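Local atomic coordinates of enoyl-CoA hydratase/carnithine racemase (Magnetospirillum magneticum, PDB entry 4NEK), a protein that probably shifts the double bond of enoyl-CoA esters between the delta-3 and delta-2 positions, as a hexameric member of the enoyl-CoA hydratase/isomerase (crotonase) family. Residues 11-16 against 188-193; 117-122 against 180-185; 5-10 against 36-41; 95-100 against 184-189; 85-90 against 107-112. All blocks are in the same frame, centred on the assembly; numbering follows the deposited sequence.

Contact 1: 11-16 against 188-193; sequences GGVQVV and AAARKL
The guanidinium of R191 meets G11 at its edge and close to its own plane, not over a face: NH1 lies 3.8 Å from G11 CA. G11 suits this spot because its bare alpha carbon lets the planar group come right up to the main chain, and its positive phi of 54° belongs to the turn between strands 5-10 and 13-18. R191 gets there from the helix with CG anti to the carbonyl carbon and an extended chain from CG to NE. Its other terminal nitrogen, NH2, has the stronger partner, a salt bridge to E10 OE2 on the edge strand. Deeper in, V13 faces A190. One methyl, CG1, is anti to the backbone N (chi1 179°) and the other, CG2, is anti to the carbonyl carbon, so the two straddle the A190 methyl: CG1 and CG2 each lie 4.0 Å from A190 CB. CG2 also borders the start of the next residue, 4.3 Å from R191 N. A branched residue on the strand thus gives two contact points, while a small one on helix 179-194 keeps the backbones near, with 6.7 Å between V13 CA and A190 CA. On the far side of the helix K192 forms salt bridges to E160 of the second subunit and to E180 and D181 of the third. Chemically this is a methyl-to-methyl contact with a charged rim: no hydrogen bond joins the two segments, and the ion pair just beside them adds polar attraction where G11 and R191 are exposed to solvent.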
# COMPACT_ATOMS: atom_id res chain seq x y z
N GLY C 11 -9.73 12.37 34.15
CA GLY C 11 -10.51 11.19 33.75
C GLY C 11 -9.70 9.94 33.57
O GLY C 11 -9.87 9.20 32.58
N GLY C 12 -8.77 9.72 34.50
CA GLY C 12 -7.93 8.54 34.47
C GLY C 12 -6.69 8.61 33.58
O GLY C 12 -5.95 7.62 33.45
N VAL C 13 -6.46 9.77 32.95
CA VAL C 13 -5.39 9.95 32.00
C VAL C 13 -4.42 10.96 32.52
O VAL C 13 -4.78 12.09 32.81
CB VAL C 13 -5.94 10.49 30.67
CG1 VAL C 13 -4.81 10.70 29.69
CG2 VAL C 13 -6.95 9.54 30.06
N GLN C 14 -3.15 10.59 32.63
CA GLN C 14 -2.13 11.55 32.99
C GLN C 14 -1.48 12.15 31.76
O GLN C 14 -0.79 11.47 31.03
CB GLN C 14 -1.06 10.94 33.82
CG GLN C 14 -0.13 12.04 34.28
CD GLN C 14 0.74 11.64 35.45
OE1 GLN C 14 0.30 10.96 36.37
NE2 GLN C 14 2.00 12.04 35.41
N VAL C 15 -1.72 13.44 31.56
CA VAL C 15 -1.23 14.14 30.43
C VAL C 15 0.12 14.71 30.79
O VAL C 15 0.29 15.30 31.85
CB VAL C 15 -2.14 15.30 30.10
CG1 VAL C 15 -1.60 16.08 28.91
CG2 VAL C 15 -3.53 14.80 29.79
N VAL C 16 1.09 14.46 29.93
CA VAL C 16 2.48 14.86 30.16
C VAL C 16 2.92 15.59 28.90
O VAL C 16 2.99 14.98 27.86
CB VAL C 16 3.35 13.63 30.37
CG1 VAL C 16 4.79 14.03 30.56
CG2 VAL C 16 2.88 12.82 31.58
N ALA C 188 -8.91 10.76 22.96
CA ALA C 188 -10.04 9.83 22.88
C ALA C 188 -9.55 8.42 22.96
O ALA C 188 -10.16 7.59 23.60
CB ALA C 188 -10.85 10.02 21.58
N ALA C 189 -8.41 8.15 22.33
CA ALA C 189 -7.82 6.83 22.43
C ALA C 189 -7.36 6.51 23.86
O ALA C 189 -7.56 5.41 24.36
CB ALA C 189 -6.68 6.71 21.47
N ALA C 190 -6.76 7.50 24.53
CA ALA C 190 -6.40 7.35 25.91
C ALA C 190 -7.59 7.03 26.79
O ALA C 190 -7.52 6.17 27.68
CB ALA C 190 -5.70 8.60 26.41
N ARG C 191 -8.69 7.74 26.59
CA ARG C 191 -9.90 7.51 27.40
C ARG C 191 -10.50 6.14 27.13
O ARG C 191 -10.99 5.48 28.02
CB ARG C 191 -10.97 8.55 27.09
CG ARG C 191 -10.69 9.88 27.71
CD ARG C 191 -11.91 10.78 27.64
NE ARG C 191 -11.52 12.17 27.86
CZ ARG C 191 -11.22 12.70 29.05
NH1 ARG C 191 -11.33 12.00 30.17
NH2 ARG C 191 -10.83 13.97 29.11
N LYS C 192 -10.44 5.70 25.90
CA LYS C 192 -10.97 4.42 25.59
C LYS C 192 -10.13 3.34 26.32
O LYS C 192 -10.68 2.40 26.85
CB LYS C 192 -10.98 4.23 24.09
CG LYS C 192 -11.73 3.01 23.69
CD LYS C 192 -11.93 2.88 22.18
CE LYS C 192 -12.55 1.52 21.87
NZ LYS C 192 -13.16 1.47 20.51
N LEU C 193 -8.82 3.50 26.37
CA LEU C 193 -8.00 2.60 27.16
C LEU C 193 -8.31 2.73 28.65
O LEU C 193 -8.32 1.73 29.38
CB LEU C 193 -6.53 2.89 26.95
CG LEU C 193 -5.96 2.44 25.62
CD1 LEU C 193 -4.58 3.00 25.42
CD2 LEU C 193 -5.92 0.94 25.52

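Contact 2: 117-122 against 180-185; sequences YAAPGT and EDLEET
L182 points from helix 179-194 into the angle between Y117 and A119, and its two methyls divide the work. CG stands anti to the backbone N (chi1 170°), which carries the branch across to the strand. CD1 then lies 3.8 Å from Y117 CB and also 3.8 Å from Y117 O, touching the root of the tyrosine and the main chain rather than the ring, and it is 4.0 Å from A118 N. CD2 turns along the chain and meets the methyl of A119, two residues on, whose CB lies to the side, 4.2 Å from L182 CD2. The ring of Y117 passes T185 and carries its hydroxyl on to A189. A leucine fits here because its fork can cover two positions of an extended chain, and alanine at 119 keeps that chain near the helix. In the crotonase fold this is where strand 115-118 of the main sheet ends and helix 179-194, which follows the neighbouring strand 175-176, begins to cover the sheet. The strand leaves through a type I turn, A119 to T122, in which T122 OG1 donates to A119 O at 2.6 Å, from the same face of the carbonyl plane as T122 N. On the helix, T185 OG1 likewise reaches D181 O at 2.6 Å. Both carbonyls accept two donors; at D181 O, the hydroxyl and T185 N come from opposite faces. P120 packs on F162 of the fourth subunit, and the carboxylates of E180 and D181 pair with K192 of the third.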
# COMPACT_ATOMS: atom_id res chain seq x y z
N TYR C 117 -0.19 8.58 17.39
CA TYR C 117 -0.86 9.26 16.25
C TYR C 117 0.04 10.39 15.90
O TYR C 117 0.64 10.99 16.77
CB TYR C 117 -2.25 9.79 16.62
CG TYR C 117 -3.12 8.67 17.04
CD1 TYR C 117 -3.83 7.90 16.11
CD2 TYR C 117 -3.10 8.25 18.38
CE1 TYR C 117 -4.56 6.78 16.50
CE2 TYR C 117 -3.84 7.14 18.80
CZ TYR C 117 -4.56 6.41 17.88
OH TYR C 117 -5.30 5.35 18.35
N ALA C 118 0.11 10.69 14.61
CA ALA C 118 0.98 11.71 14.08
C ALA C 118 0.27 12.65 13.15
O ALA C 118 -0.65 12.25 12.45
CB ALA C 118 2.08 11.04 13.30
N ALA C 119 0.69 13.90 13.14
CA ALA C 119 0.12 14.88 12.23
C ALA C 119 0.76 14.75 10.88
O ALA C 119 1.87 14.25 10.78
CB ALA C 119 0.35 16.27 12.74
N PRO C 120 0.07 15.19 9.83
CA PRO C 120 0.54 15.12 8.44
C PRO C 120 1.95 15.62 8.23
O PRO C 120 2.74 14.97 7.52
CB PRO C 120 -0.44 16.01 7.71
CG PRO C 120 -1.70 15.80 8.43
CD PRO C 120 -1.32 15.66 9.88
N GLY C 121 2.35 16.74 8.82
CA GLY C 121 3.75 17.14 8.55
C GLY C 121 4.87 16.51 9.39
O GLY C 121 6.00 16.97 9.37
N THR C 122 4.61 15.43 10.11
CA THR C 122 5.64 14.93 11.02
C THR C 122 6.88 14.42 10.29
O THR C 122 6.79 13.72 9.27
CB THR C 122 5.10 13.81 11.88
OG1 THR C 122 3.87 14.23 12.48
CG2 THR C 122 6.06 13.44 12.95
N GLU C 180 -5.21 19.89 13.77
CA GLU C 180 -6.26 20.49 14.57
C GLU C 180 -7.06 19.45 15.37
O GLU C 180 -7.67 19.82 16.34
CB GLU C 180 -7.20 21.33 13.74
CG GLU C 180 -8.03 20.52 12.74
CD GLU C 180 -7.59 20.74 11.30
OE1 GLU C 180 -8.52 20.82 10.45
OE2 GLU C 180 -6.34 20.83 11.05
N ASP C 181 -7.06 18.17 15.00
CA ASP C 181 -7.78 17.12 15.73
C ASP C 181 -6.86 16.12 16.42
O ASP C 181 -7.32 15.13 17.01
CB ASP C 181 -8.65 16.32 14.76
CG ASP C 181 -9.77 17.17 14.12
OD1 ASP C 181 -10.22 18.14 14.77
OD2 ASP C 181 -10.16 16.87 12.97
N LEU C 182 -5.56 16.37 16.36
CA LEU C 182 -4.62 15.38 16.79
C LEU C 182 -4.73 15.08 18.28
O LEU C 182 -4.86 13.92 18.68
CB LEU C 182 -3.22 15.82 16.41
CG LEU C 182 -2.08 15.00 17.00
CD1 LEU C 182 -2.02 13.61 16.41
CD2 LEU C 182 -0.74 15.70 16.76
N GLU C 183 -4.71 16.13 19.09
CA GLU C 183 -4.73 15.96 20.55
C GLU C 183 -6.05 15.38 21.02
O GLU C 183 -6.08 14.49 21.89
CB GLU C 183 -4.45 17.27 21.25
CG GLU C 183 -3.01 17.76 21.05
CD GLU C 183 -2.57 18.90 22.00
OE1 GLU C 183 -3.31 19.19 22.98
OE2 GLU C 183 -1.46 19.49 21.78
N GLU C 184 -7.14 15.81 20.40
CA GLU C 184 -8.45 15.28 20.75
C GLU C 184 -8.53 13.80 20.47
O GLU C 184 -9.09 13.02 21.23
CB GLU C 184 -9.47 15.93 19.86
CG GLU C 184 -10.83 15.96 20.50
CD GLU C 184 -11.89 16.74 19.71
OE1 GLU C 184 -11.55 17.43 18.70
OE2 GLU C 184 -13.09 16.69 20.11
N THR C 185 -8.00 13.40 19.33
CA THR C 185 -8.07 12.02 18.91
C THR C 185 -7.19 11.14 19.79
O THR C 185 -7.57 10.04 20.15
CB THR C 185 -7.58 11.89 17.47
OG1 THR C 185 -8.38 12.74 16.65
CG2 THR C 185 -7.72 10.50 16.96

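Contact 3: 5-10 against 36-41; sequences VLSHVE and AEAFAK
Strand 5-10 passes helix 29-44 most closely at S7 and A38, whose CA atoms are 6.9 Å apart, and no hydrogen bond joins the two segments. The side chains of S7 and V9, two positions apart on the strand, both leave it towards the helix. The serine brings its hydroxyl over the A38 methyl, with S7 OG 4.1 Å from A38 CB; this is simple packing, and the hydroxyl has a weak hydrogen bond to V15 O on the adjacent strand. Small residues suit both places, since helix and strand are near each other here. One helical turn further on, K41 covers V9. Its chain starts out anti to the backbone N (chi1 158°), then bends at its last two torsions, and this bend curls the ammonium back over the valine: K41 NZ lies 3.8 Å from V9 CG2. The charge is answered by D45 in the following turn of the same helix, through a salt bridge, so the valine meets a lysine end already paired. K41 also touches Q14, which lies on the strand beside V9. H8, between S7 and V9, points away from the helix. The sheet edge is a beta hairpin, 5-10 with 13-18, and helix 29-44 then carries the chain to strand 50-54, parallel to 13-18: a beta-alpha-beta crossover, here with its helix also covering the hairpin's outer strand, as expected for the crotonase fold.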
# COMPACT_ATOMS: atom_id res chain seq x y z
N VAL C 5 7.99 21.12 31.51
CA VAL C 5 7.19 19.93 31.40
C VAL C 5 5.93 20.12 32.22
O VAL C 5 6.02 20.42 33.38
CB VAL C 5 7.94 18.72 31.98
CG1 VAL C 5 7.03 17.51 32.11
CG2 VAL C 5 9.14 18.38 31.12
N LEU C 6 4.76 19.92 31.62
CA LEU C 6 3.48 20.12 32.29
C LEU C 6 2.85 18.78 32.45
O LEU C 6 2.86 17.99 31.54
CB LEU C 6 2.56 20.99 31.46
CG LEU C 6 3.15 22.35 31.09
CD1 LEU C 6 2.31 23.11 30.06
CD2 LEU C 6 3.34 23.19 32.34
N SER C 7 2.26 18.54 33.60
CA SER C 7 1.63 17.29 33.84
C SER C 7 0.37 17.50 34.64
O SER C 7 0.35 18.28 35.55
CB SER C 7 2.57 16.41 34.62
OG SER C 7 2.02 15.12 34.70
N HIS C 8 -0.70 16.78 34.31
CA HIS C 8 -1.91 16.83 35.10
C HIS C 8 -2.78 15.64 34.76
O HIS C 8 -2.58 15.02 33.73
CB HIS C 8 -2.64 18.13 34.82
CG HIS C 8 -3.27 18.18 33.47
ND1 HIS C 8 -4.57 17.78 33.25
CD2 HIS C 8 -2.79 18.57 32.27
CE1 HIS C 8 -4.87 17.95 31.97
NE2 HIS C 8 -3.81 18.43 31.36
N VAL C 9 -3.74 15.32 35.62
CA VAL C 9 -4.58 14.14 35.44
C VAL C 9 -6.02 14.53 35.13
O VAL C 9 -6.55 15.36 35.80
CB VAL C 9 -4.60 13.31 36.71
CG1 VAL C 9 -5.47 12.09 36.52
CG2 VAL C 9 -3.19 12.90 37.10
N GLU C 10 -6.64 13.90 34.14
CA GLU C 10 -8.05 14.10 33.80
C GLU C 10 -8.67 12.75 33.46
O GLU C 10 -8.22 12.08 32.52
CB GLU C 10 -8.09 14.89 32.46
CG GLU C 10 -8.34 16.38 32.26
CD GLU C 10 -8.21 16.71 30.77
OE1 GLU C 10 -7.29 17.44 30.36
OE2 GLU C 10 -9.05 16.20 30.01
N ALA C 36 10.71 11.81 33.82
CA ALA C 36 10.85 10.59 34.60
C ALA C 36 10.00 10.68 35.85
O ALA C 36 9.37 9.71 36.27
CB ALA C 36 12.30 10.35 34.96
N GLU C 37 10.00 11.83 36.48
CA GLU C 37 9.23 12.01 37.70
C GLU C 37 7.76 11.82 37.40
O GLU C 37 7.07 11.13 38.13
CB GLU C 37 9.46 13.40 38.27
CG GLU C 37 9.10 13.59 39.73
CD GLU C 37 9.47 15.00 40.22
OE1 GLU C 37 8.88 15.99 39.71
OE2 GLU C 37 10.38 15.15 41.09
N ALA C 38 7.28 12.45 36.33
CA ALA C 38 5.88 12.29 35.95
C ALA C 38 5.46 10.82 35.71
O ALA C 38 4.37 10.43 36.08
CB ALA C 38 5.59 13.12 34.73
N PHE C 39 6.32 10.02 35.11
CA PHE C 39 6.03 8.61 34.96
C PHE C 39 6.01 7.88 36.27
O PHE C 39 5.16 7.06 36.49
CB PHE C 39 6.99 7.93 33.98
CG PHE C 39 6.51 8.06 32.58
CD1 PHE C 39 6.68 9.28 31.89
CD2 PHE C 39 5.79 7.06 31.98
CE1 PHE C 39 6.18 9.46 30.62
CE2 PHE C 39 5.30 7.23 30.70
CZ PHE C 39 5.48 8.43 30.02
N ALA C 40 6.94 8.18 37.16
CA ALA C 40 6.98 7.53 38.48
C ALA C 40 5.71 7.88 39.26
O ALA C 40 5.06 7.02 39.84
CB ALA C 40 8.22 7.95 39.24
N LYS C 41 5.31 9.12 39.22
CA LYS C 41 4.09 9.49 39.90
C LYS C 41 2.87 8.76 39.31
O LYS C 41 2.09 8.14 40.03
CB LYS C 41 3.93 11.01 39.86
CG LYS C 41 2.49 11.43 40.05
CD LYS C 41 2.13 12.89 39.72
CE LYS C 41 0.74 13.07 39.05
NZ LYS C 41 -0.36 12.18 39.55

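Contact 4: 95-100 against 184-189; sequences VAAVRG and ETAMAA
V95 reaches across to A186 with one of its two methyls. Its CB leaves strand 94-98 towards the helix but remains 4.6 Å from A186 O. CG1, set anti to the backbone N (chi1 177°), makes the real approach: it comes to 3.8 Å from A186 O, a methyl against a helix carbonyl, and to 4.2 Å from A186 CB. CG2, on the other branch, turns further along the helix and packs on A190 and L193. Valine suits the place because its fork covers two successive turns of helix 179-194 from a single strand position. Two residues on, A97 also faces the helix, and the A186 methyl aims at the flank of the A97 methyl, with 3.8 Å between A97 CB and A186 CB. Alanine on both sides is what brings the backbones so near: A97 CA and A186 CA are only 6.1 Å apart. A96, between the two, points to the other side of the sheet. L182 packs on A97 one helical turn earlier, and L52 of the adjoining strand lies beside both V95 and A186, so larger apolar side chains flank the small methyls. Polar main-chain atoms of the strand are spent within the sheet, where V95 bonds to F51 and I53 and A96 to L115 and Y117. With no hydrogen bond between the segments, the contact rests on dispersion and on burial of apolar surface, so apolar packing alone joins strand and helix here.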
# COMPACT_ATOMS: atom_id res chain seq x y z
N VAL C 95 0.12 6.57 25.38
CA VAL C 95 -0.32 7.03 24.08
C VAL C 95 0.45 8.29 23.77
O VAL C 95 0.67 9.09 24.67
CB VAL C 95 -1.80 7.41 24.14
CG1 VAL C 95 -2.28 7.98 22.79
CG2 VAL C 95 -2.63 6.19 24.53
N ALA C 96 0.90 8.45 22.55
CA ALA C 96 1.61 9.66 22.17
C ALA C 96 0.99 10.32 20.96
O ALA C 96 0.44 9.64 20.13
CB ALA C 96 3.04 9.33 21.86
N ALA C 97 1.08 11.64 20.90
CA ALA C 97 0.62 12.37 19.76
C ALA C 97 1.77 13.19 19.30
O ALA C 97 2.23 14.06 20.02
CB ALA C 97 -0.54 13.27 20.16
N VAL C 98 2.25 12.93 18.08
CA VAL C 98 3.41 13.60 17.56
C VAL C 98 3.10 14.48 16.38
O VAL C 98 2.13 14.26 15.69
CB VAL C 98 4.48 12.59 17.17
CG1 VAL C 98 4.75 11.64 18.32
CG2 VAL C 98 4.06 11.73 16.01
N ARG C 99 3.96 15.45 16.14
CA ARG C 99 3.85 16.36 15.00
C ARG C 99 5.14 17.07 14.80
O ARG C 99 5.99 17.05 15.67
CB ARG C 99 2.75 17.40 15.23
CG ARG C 99 3.13 18.40 16.30
CD ARG C 99 1.92 18.94 17.03
NE ARG C 99 1.05 19.62 16.09
CZ ARG C 99 -0.20 19.96 16.34
NH1 ARG C 99 -0.77 19.74 17.52
NH2 ARG C 99 -0.89 20.54 15.39
N GLY C 100 5.28 17.74 13.66
CA GLY C 100 6.50 18.47 13.34
C GLY C 100 7.74 17.61 13.55
O GLY C 100 7.80 16.47 13.09
N GLU C 184 -7.14 15.81 20.40
CA GLU C 184 -8.45 15.28 20.75
C GLU C 184 -8.53 13.80 20.47
O GLU C 184 -9.09 13.02 21.23
CB GLU C 184 -9.47 15.93 19.86
CG GLU C 184 -10.83 15.96 20.50
CD GLU C 184 -11.89 16.74 19.71
OE1 GLU C 184 -11.55 17.43 18.70
OE2 GLU C 184 -13.09 16.69 20.11
N THR C 185 -8.00 13.40 19.33
CA THR C 185 -8.07 12.02 18.91
C THR C 185 -7.19 11.14 19.79
O THR C 185 -7.57 10.04 20.15
CB THR C 185 -7.58 11.89 17.47
OG1 THR C 185 -8.38 12.74 16.65
CG2 THR C 185 -7.72 10.50 16.96
N ALA C 186 -5.98 11.62 20.09
CA ALA C 186 -5.13 10.88 20.95
C ALA C 186 -5.75 10.77 22.34
O ALA C 186 -5.65 9.72 22.98
CB ALA C 186 -3.76 11.52 21.03
N MSE C 187 -6.41 11.83 22.77
CA MSE C 187 -7.06 11.81 24.08
C MSE C 187 -8.18 10.83 24.06
O MSE C 187 -8.43 10.14 25.04
CB MSE C 187 -7.52 13.22 24.42
CG MSE C 187 -8.35 13.26 25.69
SE MSE C 187 -7.38 12.62 27.32
CE MSE C 187 -6.68 14.39 27.86
N ALA C 188 -8.91 10.76 22.96
CA ALA C 188 -10.04 9.83 22.88
C ALA C 188 -9.55 8.42 22.96
O ALA C 188 -10.16 7.59 23.60
CB ALA C 188 -10.85 10.02 21.58
N ALA C 189 -8.41 8.15 22.33
CA ALA C 189 -7.82 6.83 22.43
C ALA C 189 -7.36 6.51 23.86
O ALA C 189 -7.56 5.41 24.36
CB ALA C 189 -6.68 6.71 21.47

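Contact 5: 85-90 against 107-112; sequences RAVAGA and STLLPH
At the C-terminal end of helix 79-88, V87 and A88 rest on the short 3-10 segment 110-112 and the L109 just before it. A88 and H112 are nearest, with CA atoms 5.4 Å apart. The A88 methyl lies over one face of the imidazole in a CH-pi contact: A88 CB is 4.1 Å from the centroid of the H112 ring and 27° off its normal, over the ND1 side. Alanine suits the place because its short methyl lets the ring lie close to the helix. V87 fills the corner beside it. Its CG1, anti to the backbone N (chi1 179°), touches two partners, 3.9 Å from H112 CB and 4.0 Å from L109 CD1, and the valine and leucine side chains cross at about a right angle. L109 has its own CG anti to the backbone N (chi1 -174°), which swings its CD1 over to the helix. A water lies at the imidazole edge, in plane, 2.7 Å from H112 ND1, and donates to A88 O at 3.2 Å. With H112 NE2 bonded to A137 O, both ring nitrogens have partners, which should fix the rotation of this buried ring. A88 O also takes a bond from K209 NZ. Around the contact, F39 of helix 29-44 backs V87, helix 139-147 packs on P111, and M216 and I215 of the fifth subunit cover A88 and H112.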
# COMPACT_ATOMS: atom_id res chain seq x y z
N ARG C 85 14.22 4.32 30.51
CA ARG C 85 13.84 3.12 31.28
C ARG C 85 12.47 3.27 31.90
O ARG C 85 11.69 2.32 31.90
CB ARG C 85 14.89 2.76 32.32
CG ARG C 85 16.15 2.26 31.67
CD ARG C 85 17.28 2.00 32.66
NE ARG C 85 18.49 1.60 31.95
CZ ARG C 85 18.87 0.36 31.69
NH1 ARG C 85 18.16 -0.66 32.14
NH2 ARG C 85 19.97 0.13 30.95
N ALA C 86 12.15 4.46 32.38
CA ALA C 86 10.83 4.68 32.94
C ALA C 86 9.72 4.39 31.94
O ALA C 86 8.70 3.82 32.30
CB ALA C 86 10.69 6.12 33.45
N VAL C 87 9.89 4.81 30.69
CA VAL C 87 8.86 4.57 29.69
C VAL C 87 8.88 3.14 29.20
O VAL C 87 7.83 2.51 29.08
CB VAL C 87 9.01 5.50 28.49
CG1 VAL C 87 7.94 5.20 27.47
CG2 VAL C 87 8.90 6.94 28.94
N ALA C 88 10.05 2.62 28.91
CA ALA C 88 10.18 1.25 28.47
C ALA C 88 9.59 0.28 29.49
O ALA C 88 8.99 -0.69 29.10
CB ALA C 88 11.62 0.90 28.22
N GLY C 89 9.77 0.57 30.77
CA GLY C 89 9.24 -0.30 31.83
C GLY C 89 7.85 0.07 32.36
O GLY C 89 7.34 -0.59 33.27
N ALA C 90 7.21 1.09 31.80
CA ALA C 90 5.90 1.48 32.33
C ALA C 90 4.88 0.39 32.18
O ALA C 90 4.68 -0.14 31.09
CB ALA C 90 5.40 2.74 31.65
N SER C 107 11.88 10.22 18.08
CA SER C 107 11.48 9.03 17.35
C SER C 107 11.68 7.73 18.13
O SER C 107 10.83 6.84 18.06
CB SER C 107 12.24 8.91 16.02
OG SER C 107 11.61 9.70 15.02
N THR C 108 12.81 7.59 18.83
CA THR C 108 13.22 6.27 19.34
C THR C 108 12.46 5.89 20.58
O THR C 108 12.48 4.75 21.01
CB THR C 108 14.71 6.21 19.68
OG1 THR C 108 15.01 7.23 20.64
CG2 THR C 108 15.55 6.43 18.43
N LEU C 109 11.77 6.86 21.12
CA LEU C 109 10.81 6.62 22.17
C LEU C 109 9.51 5.92 21.72
O LEU C 109 8.85 5.22 22.49
CB LEU C 109 10.42 7.97 22.71
CG LEU C 109 9.53 7.93 23.92
CD1 LEU C 109 10.34 7.42 25.10
CD2 LEU C 109 8.93 9.31 24.19
N LEU C 110 9.13 6.13 20.49
CA LEU C 110 7.80 5.74 20.06
C LEU C 110 7.57 4.25 20.09
O LEU C 110 6.42 3.80 20.28
CB LEU C 110 7.53 6.29 18.68
CG LEU C 110 7.62 7.81 18.63
CD1 LEU C 110 7.38 8.31 17.20
CD2 LEU C 110 6.65 8.48 19.57
N PRO C 111 8.62 3.46 19.87
CA PRO C 111 8.38 1.99 19.94
C PRO C 111 8.00 1.49 21.33
O PRO C 111 7.46 0.41 21.45
CB PRO C 111 9.69 1.41 19.52
CG PRO C 111 10.29 2.45 18.62
CD PRO C 111 9.87 3.76 19.19
N HIS C 112 8.23 2.29 22.36
CA HIS C 112 7.78 1.95 23.69
C HIS C 112 6.37 2.45 23.98
O HIS C 112 5.84 2.15 25.03
CB HIS C 112 8.75 2.53 24.70
CG HIS C 112 10.16 2.15 24.43
ND1 HIS C 112 10.61 0.86 24.59
CD2 HIS C 112 11.19 2.86 23.93
CE1 HIS C 112 11.87 0.80 24.21
NE2 HIS C 112 12.25 2.00 23.81
O HOH W 1 9.18 -1.07 25.92

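Contacts 2, 4 and 1 follow one another along helix 179-194 and join it to strands 115-118, 94-98 and 13-18 of the same sheet. The centres of contacts 2 and 4 are about 6 Å apart, those of contacts 4 and 1 about 10 Å. Contact 3, about 13 Å from contact 1, lies on the other face of the sheet, where helix 29-44 covers the hairpin. Contact 5 stands apart, about 15 to 20 Å from the others between centres, yet F39 ties it to contact 3 and L110 to contact 4. In sequence, contact 3 closes first, while contact 1 spans contacts 2 and 5. A late helix thus covers strands from early and middle parts of the chain, closing the crotonase core.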